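Local coordinates for protein ATP-dependent RNA helicase HrpB (Escherichia coli, PDB 6EUD) that hydrolyses ATP to ADP and phosphate as a DExH-box RNA helicase and binds single-stranded RNA, at residues Leu143-Gly148 and Leu368-Ser373; Arg109-Asp114 and Leu139-Asp144; Gln25-Ala30 and Asp165-Met170; Gly105-Met110 and Val123-Phe128. One frame throughout, in Å; residues are numbered along the deposited sequence.

Contact 1 of 4, residues Leu143-Gly148 and Leu368-Ser373; sequences LDVQQG and LQWGCS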
loop_
_atom_site.group_PDB
_atom_site.type_symbol
_atom_site.label_atom_id
_atom_site.label_comp_id
_atom_site.label_asym_id
_atom_site.label_seq_id
_atom_site.Cartn_x
_atom_site.Cartn_y
_atom_site.Cartn_z
ATOM N N LEU A 143 -7.437 -13.806 -17.232
ATOM C CA LEU A 143 -8.280 -14.824 -16.621
ATOM C C LEU A 143 -9.766 -14.426 -16.720
ATOM O O LEU A 143 -10.652 -15.285 -16.692
ATOM C CB LEU A 143 -7.873 -15.042 -15.165
ATOM C CG LEU A 143 -6.543 -15.779 -14.944
ATOM C CD1 LEU A 143 -6.201 -15.915 -13.454
ATOM C CD2 LEU A 143 -6.581 -17.136 -15.622
ATOM N N ASP A 144 -10.040 -13.128 -16.845
ATOM C CA ASP A 144 -11.415 -12.693 -17.009
ATOM C C ASP A 144 -11.852 -12.807 -18.464
ATOM O O ASP A 144 -12.994 -13.181 -18.736
ATOM C CB ASP A 144 -11.616 -11.270 -16.510
ATOM C CG ASP A 144 -12.165 -11.236 -15.105
ATOM O OD1 ASP A 144 -12.114 -12.280 -14.416
ATOM O OD2 ASP A 144 -12.672 -10.180 -14.696
ATOM N N VAL A 145 -10.946 -12.494 -19.389
ATOM C CA VAL A 145 -11.199 -12.712 -20.807
ATOM C C VAL A 145 -11.517 -14.187 -21.073
ATOM O O VAL A 145 -12.357 -14.510 -21.910
ATOM C CB VAL A 145 -10.002 -12.302 -21.671
ATOM C CG1 VAL A 145 -10.296 -12.589 -23.137
ATOM C CG2 VAL A 145 -9.646 -10.827 -21.446
ATOM N N GLN A 146 -10.847 -15.074 -20.337
ATOM C CA GLN A 146 -11.027 -16.518 -20.499
ATOM C C GLN A 146 -12.319 -17.078 -19.894
ATOM O O GLN A 146 -12.710 -18.203 -20.200
ATOM C CB GLN A 146 -9.846 -17.262 -19.885
ATOM C CG GLN A 146 -8.595 -17.272 -20.725
ATOM C CD GLN A 146 -7.453 -17.918 -19.983
ATOM O OE1 GLN A 146 -7.207 -17.604 -18.817
ATOM N NE2 GLN A 146 -6.758 -18.841 -20.640
ATOM N N GLN A 147 -12.961 -16.301 -19.026
ATOM C CA GLN A 147 -14.220 -16.710 -18.425
ATOM C C GLN A 147 -15.411 -16.124 -19.197
ATOM O O GLN A 147 -16.556 -16.430 -18.876
ATOM C CB GLN A 147 -14.269 -16.299 -16.943
ATOM C CG GLN A 147 -13.281 -17.056 -16.043
ATOM C CD GLN A 147 -13.299 -16.583 -14.592
ATOM O OE1 GLN A 147 -14.115 -17.035 -13.787
ATOM N NE2 GLN A 147 -12.399 -15.664 -14.259
ATOM N N GLY A 148 -15.135 -15.298 -20.211
ATOM C CA GLY A 148 -16.156 -14.758 -21.102
ATOM C C GLY A 148 -16.429 -15.688 -22.274
ATOM O O GLY A 148 -16.642 -16.889 -22.082
ATOM N N LEU A 368 -11.538 0.041 -12.880
ATOM C CA LEU A 368 -12.790 0.781 -13.099
ATOM C C LEU A 368 -13.158 0.831 -14.582
ATOM O O LEU A 368 -14.293 0.519 -14.957
ATOM C CB LEU A 368 -12.690 2.201 -12.532
ATOM C CG LEU A 368 -12.694 2.329 -11.003
ATOM C CD1 LEU A 368 -12.225 3.713 -10.601
ATOM C CD2 LEU A 368 -14.074 2.038 -10.424
ATOM N N GLN A 369 -12.191 1.211 -15.417
ATOM C CA GLN A 369 -12.345 1.190 -16.876
ATOM C C GLN A 369 -12.647 -0.232 -17.371
ATOM O O GLN A 369 -13.376 -0.421 -18.334
ATOM C CB GLN A 369 -11.078 1.729 -17.558
ATOM C CG GLN A 369 -11.157 1.836 -19.078
ATOM C CD GLN A 369 -9.800 2.098 -19.712
ATOM O OE1 GLN A 369 -8.760 1.951 -19.066
ATOM N NE2 GLN A 369 -9.802 2.493 -20.977
ATOM N N TRP A 370 -12.091 -1.234 -16.700
ATOM C CA TRP A 370 -12.352 -2.625 -17.073
ATOM C C TRP A 370 -13.794 -3.000 -16.725
ATOM O O TRP A 370 -14.364 -3.928 -17.303
ATOM C CB TRP A 370 -11.355 -3.572 -16.383
ATOM C CG TRP A 370 -11.483 -5.015 -16.810
ATOM C CD1 TRP A 370 -11.826 -6.082 -16.020
ATOM C CD2 TRP A 370 -11.282 -5.545 -18.130
ATOM N NE1 TRP A 370 -11.847 -7.242 -16.767
ATOM C CE2 TRP A 370 -11.512 -6.941 -18.063
ATOM C CE3 TRP A 370 -10.920 -4.979 -19.357
ATOM C CZ2 TRP A 370 -11.398 -7.772 -19.180
ATOM C CZ3 TRP A 370 -10.808 -5.808 -20.461
ATOM C CH2 TRP A 370 -11.047 -7.187 -20.366
ATOM N N GLY A 371 -14.381 -2.263 -15.786
ATOM C CA GLY A 371 -15.754 -2.483 -15.395
ATOM C C GLY A 371 -15.854 -3.139 -14.038
ATOM O O GLY A 371 -16.935 -3.478 -13.568
ATOM N N CYS A 372 -14.707 -3.315 -13.407
ATOM C CA CYS A 372 -14.627 -3.936 -12.095
ATOM C C CYS A 372 -14.983 -2.905 -11.020
ATOM O O CYS A 372 -14.357 -1.843 -10.939
ATOM C CB CYS A 372 -13.217 -4.512 -11.880
ATOM S SG CYS A 372 -12.975 -5.497 -10.402
ATOM N N SER A 373 -15.992 -3.204 -10.204
ATOM C CA SER A 373 -16.406 -2.268 -9.158
ATOM C C SER A 373 -15.583 -2.428 -7.871
ATOM O O SER A 373 -15.433 -1.475 -7.106
ATOM C CB SER A 373 -17.904 -2.422 -8.856
ATOM O OG SER A 373 -18.233 -3.747 -8.480
#

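Contact 2 of 4, residues Arg109-Asp114 and Leu139-Asp144; sequences RMIQRD and LALLLD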
loop_
_atom_site.group_PDB
_atom_site.type_symbol
_atom_site.label_atom_id
_atom_site.label_comp_id
_atom_site.label_asym_id
_atom_site.label_seq_id
_atom_site.Cartn_x
_atom_site.Cartn_y
_atom_site.Cartn_z
ATOM N N ARG A 109 -3.183 -1.919 -22.329
ATOM C CA ARG A 109 -3.899 -1.128 -23.344
ATOM C C ARG A 109 -4.677 -1.985 -24.342
ATOM O O ARG A 109 -5.847 -1.722 -24.613
ATOM C CB ARG A 109 -2.924 -0.227 -24.113
ATOM C CG ARG A 109 -2.422 0.946 -23.298
ATOM C CD ARG A 109 -3.564 1.558 -22.516
ATOM N NE ARG A 109 -3.106 1.943 -21.194
ATOM C CZ ARG A 109 -3.881 1.971 -20.120
ATOM N NH1 ARG A 109 -5.162 1.643 -20.208
ATOM N NH2 ARG A 109 -3.364 2.325 -18.952
ATOM N N MET A 110 -4.013 -3.011 -24.870
ATOM C CA MET A 110 -4.603 -3.927 -25.842
ATOM C C MET A 110 -5.875 -4.606 -25.324
ATOM O O MET A 110 -6.884 -4.679 -26.031
ATOM C CB MET A 110 -3.573 -4.989 -26.251
ATOM C CG MET A 110 -2.354 -4.413 -26.959
ATOM S SD MET A 110 -1.056 -5.621 -27.316
ATOM C CE MET A 110 -1.974 -6.873 -28.209
ATOM N N ILE A 111 -5.821 -5.097 -24.091
ATOM C CA ILE A 111 -6.967 -5.765 -23.484
ATOM C C ILE A 111 -8.097 -4.772 -23.167
ATOM O O ILE A 111 -9.279 -5.110 -23.271
ATOM C CB ILE A 111 -6.546 -6.520 -22.197
ATOM C CG1 ILE A 111 -5.392 -7.480 -22.503
ATOM C CG2 ILE A 111 -7.718 -7.288 -21.618
ATOM C CD1 ILE A 111 -4.907 -8.264 -21.321
ATOM N N GLN A 112 -7.734 -3.542 -22.805
ATOM C CA GLN A 112 -8.729 -2.517 -22.507
ATOM C C GLN A 112 -9.518 -2.145 -23.742
ATOM O O GLN A 112 -10.730 -1.914 -23.666
ATOM C CB GLN A 112 -8.076 -1.262 -21.923
ATOM C CG GLN A 112 -7.552 -1.427 -20.517
ATOM C CD GLN A 112 -8.655 -1.473 -19.475
ATOM O OE1 GLN A 112 -9.837 -1.518 -19.804
ATOM N NE2 GLN A 112 -8.268 -1.424 -18.204
ATOM N N ARG A 113 -8.822 -2.065 -24.876
ATOM C CA ARG A 113 -9.464 -1.693 -26.132
ATOM C C ARG A 113 -10.216 -2.865 -26.753
ATOM O O ARG A 113 -11.326 -2.689 -27.263
ATOM C CB ARG A 113 -8.454 -1.142 -27.136
ATOM C CG ARG A 113 -7.906 0.210 -26.782
ATOM C CD ARG A 113 -6.772 0.589 -27.710
ATOM N NE ARG A 113 -6.823 -0.128 -28.986
ATOM C CZ ARG A 113 -7.573 0.224 -30.032
ATOM N NH1 ARG A 113 -8.343 1.306 -29.985
ATOM N NH2 ARG A 113 -7.537 -0.499 -31.142
ATOM N N ASP A 114 -9.604 -4.048 -26.712
ATOM C CA ASP A 114 -10.230 -5.244 -27.253
ATOM C C ASP A 114 -10.287 -6.331 -26.207
ATOM O O ASP A 114 -9.396 -7.180 -26.138
ATOM C CB ASP A 114 -9.479 -5.743 -28.479
ATOM C CG ASP A 114 -10.190 -6.900 -29.162
ATOM O OD1 ASP A 114 -11.399 -7.103 -28.904
ATOM O OD2 ASP A 114 -9.539 -7.608 -29.962
ATOM N N LEU A 139 -2.315 -10.810 -15.868
ATOM C CA LEU A 139 -2.849 -12.114 -15.496
ATOM C C LEU A 139 -4.333 -12.063 -15.111
ATOM O O LEU A 139 -5.118 -12.891 -15.567
ATOM C CB LEU A 139 -2.048 -12.715 -14.343
ATOM C CG LEU A 139 -2.534 -14.102 -13.936
ATOM C CD1 LEU A 139 -2.490 -15.016 -15.141
ATOM C CD2 LEU A 139 -1.684 -14.668 -12.813
ATOM N N ALA A 140 -4.707 -11.097 -14.274
ATOM C CA ALA A 140 -6.091 -10.933 -13.819
ATOM C C ALA A 140 -7.069 -10.643 -14.968
ATOM O O ALA A 140 -8.184 -11.204 -15.005
ATOM C CB ALA A 140 -6.170 -9.827 -12.776
ATOM N N LEU A 141 -6.661 -9.769 -15.889
ATOM C CA LEU A 141 -7.486 -9.429 -17.045
ATOM C C LEU A 141 -7.657 -10.638 -17.940
ATOM O O LEU A 141 -8.764 -10.974 -18.348
ATOM C CB LEU A 141 -6.869 -8.271 -17.829
ATOM C CG LEU A 141 -6.843 -6.963 -17.032
ATOM C CD1 LEU A 141 -5.969 -5.926 -17.693
ATOM C CD2 LEU A 141 -8.256 -6.434 -16.884
ATOM N N LEU A 142 -6.555 -11.311 -18.225
ATOM C CA LEU A 142 -6.588 -12.475 -19.104
ATOM C C LEU A 142 -7.413 -13.646 -18.549
ATOM O O LEU A 142 -8.019 -14.399 -19.308
ATOM C CB LEU A 142 -5.162 -12.925 -19.396
ATOM C CG LEU A 142 -4.401 -11.948 -20.283
ATOM C CD1 LEU A 142 -2.913 -12.261 -20.301
ATOM C CD2 LEU A 142 -4.998 -11.965 -21.687
ATOM N N LEU A 143 -7.437 -13.806 -17.232
ATOM C CA LEU A 143 -8.280 -14.824 -16.621
ATOM C C LEU A 143 -9.766 -14.426 -16.720
ATOM O O LEU A 143 -10.652 -15.285 -16.692
ATOM C CB LEU A 143 -7.873 -15.042 -15.165
ATOM C CG LEU A 143 -6.543 -15.779 -14.944
ATOM C CD1 LEU A 143 -6.201 -15.915 -13.454
ATOM C CD2 LEU A 143 -6.581 -17.136 -15.622
ATOM N N ASP A 144 -10.040 -13.128 -16.845
ATOM C CA ASP A 144 -11.415 -12.693 -17.009
ATOM C C ASP A 144 -11.852 -12.807 -18.464
ATOM O O ASP A 144 -12.994 -13.181 -18.736
ATOM C CB ASP A 144 -11.616 -11.270 -16.510
ATOM C CG ASP A 144 -12.165 -11.236 -15.105
ATOM O OD1 ASP A 144 -12.114 -12.280 -14.416
ATOM O OD2 ASP A 144 -12.672 -10.180 -14.696
#

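Contact 3 of 4, residues Gln25-Ala30 and Asp165-Met170; sequences QVLLSA and DRLQQM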
loop_
_atom_site.group_PDB
_atom_site.type_symbol
_atom_site.label_atom_id
_atom_site.label_comp_id
_atom_site.label_asym_id
_atom_site.label_seq_id
_atom_site.Cartn_x
_atom_site.Cartn_y
_atom_site.Cartn_z
ATOM N N GLN A 25 -4.817 -22.662 -18.883
ATOM C CA GLN A 25 -3.555 -22.078 -18.437
ATOM C C GLN A 25 -2.463 -23.152 -18.354
ATOM O O GLN A 25 -2.707 -24.281 -17.921
ATOM C CB GLN A 25 -3.712 -21.382 -17.077
ATOM C CG GLN A 25 -4.756 -20.294 -17.046
ATOM C CD GLN A 25 -6.158 -20.863 -16.914
ATOM O OE1 GLN A 25 -6.359 -21.925 -16.318
ATOM N NE2 GLN A 25 -7.127 -20.188 -17.516
ATOM N N VAL A 26 -1.260 -22.793 -18.786
ATOM C CA VAL A 26 -0.108 -23.667 -18.656
ATOM C C VAL A 26 1.044 -22.924 -17.991
ATOM O O VAL A 26 1.432 -21.847 -18.436
ATOM C CB VAL A 26 0.354 -24.198 -20.015
ATOM C CG1 VAL A 26 1.648 -24.970 -19.858
ATOM C CG2 VAL A 26 -0.719 -25.078 -20.622
ATOM N N LEU A 27 1.582 -23.498 -16.921
ATOM C CA LEU A 27 2.712 -22.901 -16.215
ATOM C C LEU A 27 4.047 -23.553 -16.613
ATOM O O LEU A 27 4.225 -24.768 -16.475
ATOM C CB LEU A 27 2.490 -23.004 -14.706
ATOM C CG LEU A 27 3.676 -22.669 -13.795
ATOM C CD1 LEU A 27 4.235 -21.269 -14.073
ATOM C CD2 LEU A 27 3.297 -22.820 -12.325
ATOM N N LEU A 28 4.976 -22.748 -17.127
ATOM C CA LEU A 28 6.296 -23.251 -17.511
ATOM C C LEU A 28 7.414 -22.662 -16.656
ATOM O O LEU A 28 7.527 -21.446 -16.489
ATOM C CB LEU A 28 6.596 -22.963 -18.984
ATOM C CG LEU A 28 8.040 -23.281 -19.405
ATOM C CD1 LEU A 28 8.308 -24.789 -19.523
ATOM C CD2 LEU A 28 8.413 -22.563 -20.678
ATOM N N SER A 29 8.238 -23.555 -16.126
ATOM C CA SER A 29 9.400 -23.197 -15.333
ATOM C C SER A 29 10.676 -23.681 -16.038
ATOM O O SER A 29 10.769 -24.837 -16.452
ATOM C CB SER A 29 9.269 -23.795 -13.936
ATOM O OG SER A 29 10.448 -23.606 -13.189
ATOM N N ALA A 30 11.642 -22.781 -16.192
ATOM C CA ALA A 30 12.884 -23.071 -16.902
ATOM C C ALA A 30 13.907 -21.969 -16.645
ATOM O O ALA A 30 13.537 -20.796 -16.602
ATOM C CB ALA A 30 12.626 -23.212 -18.396
ATOM N N ASP A 165 4.657 -21.986 -6.154
ATOM C CA ASP A 165 3.430 -22.635 -5.702
ATOM C C ASP A 165 2.345 -21.832 -4.967
ATOM O O ASP A 165 1.453 -22.493 -4.395
ATOM C CB ASP A 165 3.810 -23.904 -4.903
ATOM C CG ASP A 165 5.038 -23.725 -4.076
ATOM O OD1 ASP A 165 5.813 -22.778 -4.326
ATOM O OD2 ASP A 165 5.216 -24.521 -3.143
ATOM N N ARG A 166 2.358 -20.489 -5.007
ATOM C CA ARG A 166 1.121 -19.803 -4.670
ATOM C C ARG A 166 0.325 -19.615 -5.965
ATOM O O ARG A 166 -0.840 -19.240 -5.932
ATOM C CB ARG A 166 1.373 -18.486 -3.951
ATOM C CG ARG A 166 1.327 -18.595 -2.410
ATOM C CD ARG A 166 1.418 -17.298 -1.658
ATOM N NE ARG A 166 0.725 -16.201 -2.325
ATOM C CZ ARG A 166 -0.416 -15.658 -1.902
ATOM N NH1 ARG A 166 -1.056 -16.146 -0.846
ATOM N NH2 ARG A 166 -0.950 -14.642 -2.564
ATOM N N LEU A 167 0.947 -19.964 -7.092
ATOM C CA LEU A 167 0.312 -19.859 -8.413
ATOM C C LEU A 167 -0.620 -21.041 -8.727
ATOM O O LEU A 167 -1.708 -20.853 -9.272
ATOM C CB LEU A 167 1.383 -19.726 -9.501
ATOM C CG LEU A 167 0.946 -19.329 -10.909
ATOM C CD1 LEU A 167 0.193 -18.015 -10.895
ATOM C CD2 LEU A 167 2.137 -19.227 -11.827
ATOM N N GLN A 168 -0.220 -22.261 -8.384
ATOM C CA GLN A 168 -1.133 -23.395 -8.575
ATOM C C GLN A 168 -2.204 -23.413 -7.495
ATOM O O GLN A 168 -3.245 -24.040 -7.663
ATOM C CB GLN A 168 -0.399 -24.740 -8.565
ATOM C CG GLN A 168 0.911 -24.812 -9.335
ATOM C CD GLN A 168 1.997 -24.129 -8.571
ATOM O OE1 GLN A 168 1.696 -23.233 -7.802
ATOM N NE2 GLN A 168 3.246 -24.567 -8.724
ATOM N N GLN A 169 -1.939 -22.759 -6.370
ATOM C CA GLN A 169 -2.978 -22.590 -5.364
ATOM C C GLN A 169 -4.085 -21.700 -5.932
ATOM O O GLN A 169 -5.253 -21.854 -5.573
ATOM C CB GLN A 169 -2.409 -22.007 -4.069
ATOM C CG GLN A 169 -1.461 -22.942 -3.330
ATOM C CD GLN A 169 -0.854 -22.309 -2.087
ATOM O OE1 GLN A 169 -0.957 -21.099 -1.874
ATOM N NE2 GLN A 169 -0.181 -23.122 -1.280
ATOM N N MET A 170 -3.716 -20.777 -6.820
ATOM C CA MET A 170 -4.701 -20.003 -7.567
ATOM C C MET A 170 -5.214 -20.820 -8.758
ATOM O O MET A 170 -6.385 -20.737 -9.124
ATOM C CB MET A 170 -4.111 -18.670 -8.048
ATOM C CG MET A 170 -5.164 -17.717 -8.606
ATOM S SD MET A 170 -4.521 -16.202 -9.360
ATOM C CE MET A 170 -3.770 -16.854 -10.842
#

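Contact 4 of 4, residues Gly105-Met110 and Val123-Phe128; sequences GVLTRM and VILDEF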
loop_
_atom_site.group_PDB
_atom_site.type_symbol
_atom_site.label_atom_id
_atom_site.label_comp_id
_atom_site.label_asym_id
_atom_site.label_seq_id
_atom_site.Cartn_x
_atom_site.Cartn_y
_atom_site.Cartn_z
ATOM N N GLY A 105 3.181 -1.621 -20.114
ATOM C CA GLY A 105 1.743 -1.431 -20.019
ATOM C C GLY A 105 0.988 -1.621 -21.320
ATOM O O GLY A 105 -0.235 -1.464 -21.344
ATOM N N VAL A 106 1.699 -1.952 -22.399
ATOM C CA VAL A 106 1.063 -2.119 -23.707
ATOM C C VAL A 106 0.011 -3.240 -23.680
ATOM O O VAL A 106 -1.086 -3.085 -24.216
ATOM C CB VAL A 106 2.105 -2.407 -24.814
ATOM C CG1 VAL A 106 1.439 -2.980 -26.059
ATOM C CG2 VAL A 106 2.893 -1.145 -25.156
ATOM N N LEU A 107 0.334 -4.358 -23.041
ATOM C CA LEU A 107 -0.622 -5.455 -22.957
ATOM C C LEU A 107 -1.917 -4.997 -22.293
ATOM O O LEU A 107 -3.021 -5.355 -22.723
ATOM C CB LEU A 107 -0.022 -6.630 -22.204
ATOM C CG LEU A 107 -0.937 -7.838 -22.016
ATOM C CD1 LEU A 107 -1.591 -8.228 -23.332
ATOM C CD2 LEU A 107 -0.161 -9.028 -21.441
ATOM N N THR A 108 -1.776 -4.178 -21.258
ATOM C CA THR A 108 -2.940 -3.625 -20.578
ATOM C C THR A 108 -3.806 -2.790 -21.536
ATOM O O THR A 108 -5.020 -2.946 -21.543
ATOM C CB THR A 108 -2.531 -2.766 -19.361
ATOM O OG1 THR A 108 -1.676 -3.532 -18.498
ATOM C CG2 THR A 108 -3.775 -2.302 -18.576
ATOM N N ARG A 109 -3.183 -1.919 -22.329
ATOM C CA ARG A 109 -3.899 -1.128 -23.344
ATOM C C ARG A 109 -4.677 -1.985 -24.342
ATOM O O ARG A 109 -5.847 -1.722 -24.613
ATOM C CB ARG A 109 -2.924 -0.227 -24.113
ATOM C CG ARG A 109 -2.422 0.946 -23.298
ATOM C CD ARG A 109 -3.564 1.558 -22.516
ATOM N NE ARG A 109 -3.106 1.943 -21.194
ATOM C CZ ARG A 109 -3.881 1.971 -20.120
ATOM N NH1 ARG A 109 -5.162 1.643 -20.208
ATOM N NH2 ARG A 109 -3.364 2.325 -18.952
ATOM N N MET A 110 -4.013 -3.011 -24.870
ATOM C CA MET A 110 -4.603 -3.927 -25.842
ATOM C C MET A 110 -5.875 -4.606 -25.324
ATOM O O MET A 110 -6.884 -4.679 -26.031
ATOM C CB MET A 110 -3.573 -4.989 -26.251
ATOM C CG MET A 110 -2.354 -4.413 -26.959
ATOM S SD MET A 110 -1.056 -5.621 -27.316
ATOM C CE MET A 110 -1.974 -6.873 -28.209
ATOM N N VAL A 123 -1.486 -16.078 -25.132
ATOM C CA VAL A 123 -0.697 -15.015 -24.528
ATOM C C VAL A 123 0.356 -15.626 -23.602
ATOM O O VAL A 123 0.062 -16.556 -22.843
ATOM C CB VAL A 123 -1.587 -14.013 -23.757
ATOM C CG1 VAL A 123 -0.754 -12.876 -23.218
ATOM C CG2 VAL A 123 -2.683 -13.463 -24.673
ATOM N N ILE A 124 1.584 -15.113 -23.693
ATOM C CA ILE A 124 2.688 -15.574 -22.860
ATOM C C ILE A 124 3.199 -14.477 -21.923
ATOM O O ILE A 124 3.616 -13.409 -22.379
ATOM C CB ILE A 124 3.859 -16.071 -23.716
ATOM C CG1 ILE A 124 3.361 -17.055 -24.778
ATOM C CG2 ILE A 124 4.939 -16.693 -22.831
ATOM C CD1 ILE A 124 4.435 -17.513 -25.730
ATOM N N LEU A 125 3.159 -14.753 -20.619
ATOM C CA LEU A 125 3.659 -13.837 -19.601
ATOM C C LEU A 125 5.048 -14.271 -19.144
ATOM O O LEU A 125 5.189 -15.209 -18.356
ATOM C CB LEU A 125 2.708 -13.778 -18.405
ATOM C CG LEU A 125 1.245 -13.432 -18.682
ATOM C CD1 LEU A 125 0.457 -13.439 -17.395
ATOM C CD2 LEU A 125 1.151 -12.087 -19.354
ATOM N N ASP A 126 6.069 -13.575 -19.630
ATOM C CA ASP A 126 7.439 -13.986 -19.385
ATOM C C ASP A 126 8.006 -13.346 -18.115
ATOM O O ASP A 126 7.516 -12.318 -17.666
ATOM C CB ASP A 126 8.304 -13.648 -20.606
ATOM C CG ASP A 126 9.586 -14.443 -20.646
ATOM O OD1 ASP A 126 10.561 -13.953 -21.245
ATOM O OD2 ASP A 126 9.625 -15.554 -20.070
ATOM N N GLU A 127 9.041 -13.971 -17.554
ATOM C CA GLU A 127 9.681 -13.528 -16.315
ATOM C C GLU A 127 8.649 -13.279 -15.219
ATOM O O GLU A 127 8.722 -12.290 -14.502
ATOM C CB GLU A 127 10.519 -12.272 -16.564
ATOM C CG GLU A 127 11.411 -12.372 -17.799
ATOM C CD GLU A 127 12.448 -13.492 -17.711
ATOM O OE1 GLU A 127 12.955 -13.765 -16.603
ATOM O OE2 GLU A 127 12.757 -14.106 -18.756
ATOM N N PHE A 128 7.693 -14.193 -15.089
ATOM C CA PHE A 128 6.589 -14.002 -14.149
ATOM C C PHE A 128 7.026 -14.000 -12.678
ATOM O O PHE A 128 6.357 -13.428 -11.823
ATOM C CB PHE A 128 5.513 -15.076 -14.340
ATOM C CG PHE A 128 4.248 -14.772 -13.593
ATOM C CD1 PHE A 128 4.001 -15.332 -12.349
ATOM C CD2 PHE A 128 3.319 -13.882 -14.122
ATOM C CE1 PHE A 128 2.845 -15.015 -11.647
ATOM C CE2 PHE A 128 2.163 -13.571 -13.428
ATOM C CZ PHE A 128 1.936 -14.145 -12.182
#

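Contact 1 of 4, residues Leu143-Gly148 and Leu368-Ser373
The indole of Trp370 reaches across to Asp144 and Val145 and meets them in two different ways. Asp144 comes to the pyrrole edge, where OD2 lies close to the ring plane, 3.7 Å from NE1 of Trp370; that is a polar approach at longer range than a hydrogen bond. Carboxylate and ring are nearly coplanar, with planes 27° apart. On the benzene half of the indole, Val145 crosses at about a right angle, its CG2 resting 4.0 Å from CH2 of Trp370. The ring extends this far because CG of Trp370 stands anti to the backbone N (chi1 -175°). Replacing this tryptophan with an alanine would probably open a gap beside Val145 and leave the Asp144 carboxylate without the indole edge it faces. Trp370 is the last residue of helix 361-370, and Gly371 follows with positive phi in a Schellman motif. Residues 143-148 fall in the helicase ATP-binding region and helix 361-370 in the C-terminal helicase region, consistent with an interface between the two helicase domains. Behind the first shell, a type I turn runs from Val145 to Gly148, and Gln147 reaches back along the chain, its NE2 donating to Leu143 O at 3.0 Å from above the carbonyl plane. Ile111 and Gln112 of helix 106-113 also touch Trp370, while Met378 lies against Asp144.

Contact 2 of 4, residues Arg109-Asp114 and Leu139-Asp144
Ile111 meets Leu141 and Leu142 where helix 106-113 packs against helix 133-145, and it contributes the largest share of the buried surface. Both of its branches are used. CG2, anti to the backbone N, lies 4.0 Å from CB of Leu141, so the beta-branch rests against the root of that leucine. The other branch is fully extended (chi2 -180°) and carries CD1 to both leucines. There CD1 is 3.7 Å from Leu142 CD2, and it also touches Leu141 CB. Leu141 runs obliquely to the isoleucine, whereas Leu142 meets it nearly at a right angle, presenting the end of its side chain. Ile111 and Leu141 also mark the closest backbone approach, their CA atoms standing 7.4 Å apart. This is packing of neighbouring helices in the ATP-binding domain, both on one side of its central, largely parallel sheet. Leu142 continues inward to Leu155 of strand 154-159; outward, Leu141 touches Trp370 of helix 361-370, and Gln112 donates from NE2 to the Glu366 backbone oxygen there. Across the helix pair itself the touching atoms are all saturated carbons, so the fit depends on branch shape and the exclusion of water, with no directional bond to fix the angle between the helices.

Contact 3 of 4, residues Gln25-Ala30 and Asp165-Met170
This is a buried apolar contact in which the short helix about 167-170 covers strand 26-29, an inner strand of the central sheet of the ATP-binding domain. Leu27 points from the strand toward the helix, and Leu167 reaches back to meet it tip to tip. Of Leu167, one methyl does the touching: CD2 of Leu167 sits 3.7 Å from CD1 and 3.8 Å from CD2 of Leu27, fitted against the fork of that leucine. With CG anti to the backbone N (chi1 169°), Leu27 stretches away from the strand to offer this fork. Gln168, its chain bent at chi2, crosses Leu27 at about a right angle. Beyond Leu27 the strand runs through Ser29, whose OG bonds to the Thr161 and Leu162 oxygens, to Ala30, which opens the predicted ATP-binding loop. Because the helix is itself weakly bonded, its seat on the strand probably relies largely on dispersion and burial of these leucines.

Contact 4 of 4, residues Gly105-Met110 and Val123-Phe128
Val123 begins the contact on strand 120-125: its CG1 lies 4.3 Å from CD2 of Leu107, a loose touch at the foot of helix 106-113. Ile124 turns its side chain to the opposite side of the sheet, against Ile54 and Met158. Leu125 returns to the helix side, and although its CB does not aim straight at the helix, the end of the chain comes closer, with CD2 3.9 Å from Leu107 CD2. The two leucines cross at about a right angle. Leu107 supplies one methyl to both partners, held out by a CG anti to the backbone N (chi1 179°). After Leu125 the strand gives way to Asp126, whose OD1 is hydrogen-bonded to Ser37 OG, and Glu127, whose OE2 makes a salt bridge to Lys36. Phe128 turns toward Leu139 of helix 133-145. Helix 106-113 lies on the crossover joining parallel strands 99-102 and 120-125, with strand 53-57 between them in the sheet, a beta-alpha-beta unit that delivers the DEFH box, the Walker B motif of the P-loop NTPase fold, just past the C-terminal end of strand 120-125.

Contacts 2, 3 and 4 lie on one side of the ATP-binding domain's sheet, and contact 1 adds helix 361-370 outside them. Contacts 1 and 2, with centres about 7 Å apart, share helix 133-145, and Trp370 CD2 lies 3.4 Å from Leu141 CD2. Contacts 2 and 4, about 9 Å apart at their centres, share helix 106-113; Leu142 CD1 comes within 3.7 Å of Val123 CG1. Contact 3 touches contact 2 where Met170 CE is 3.6 Å from Leu139 CD2. Toward the predicted nucleotide site, contacts 3 and 4 contain Ala30 and DEFH-box residues, and the side chain of Leu125 in contact 4 is about 10 Å from that of Lys36; contacts 1 and 2 lie away from it.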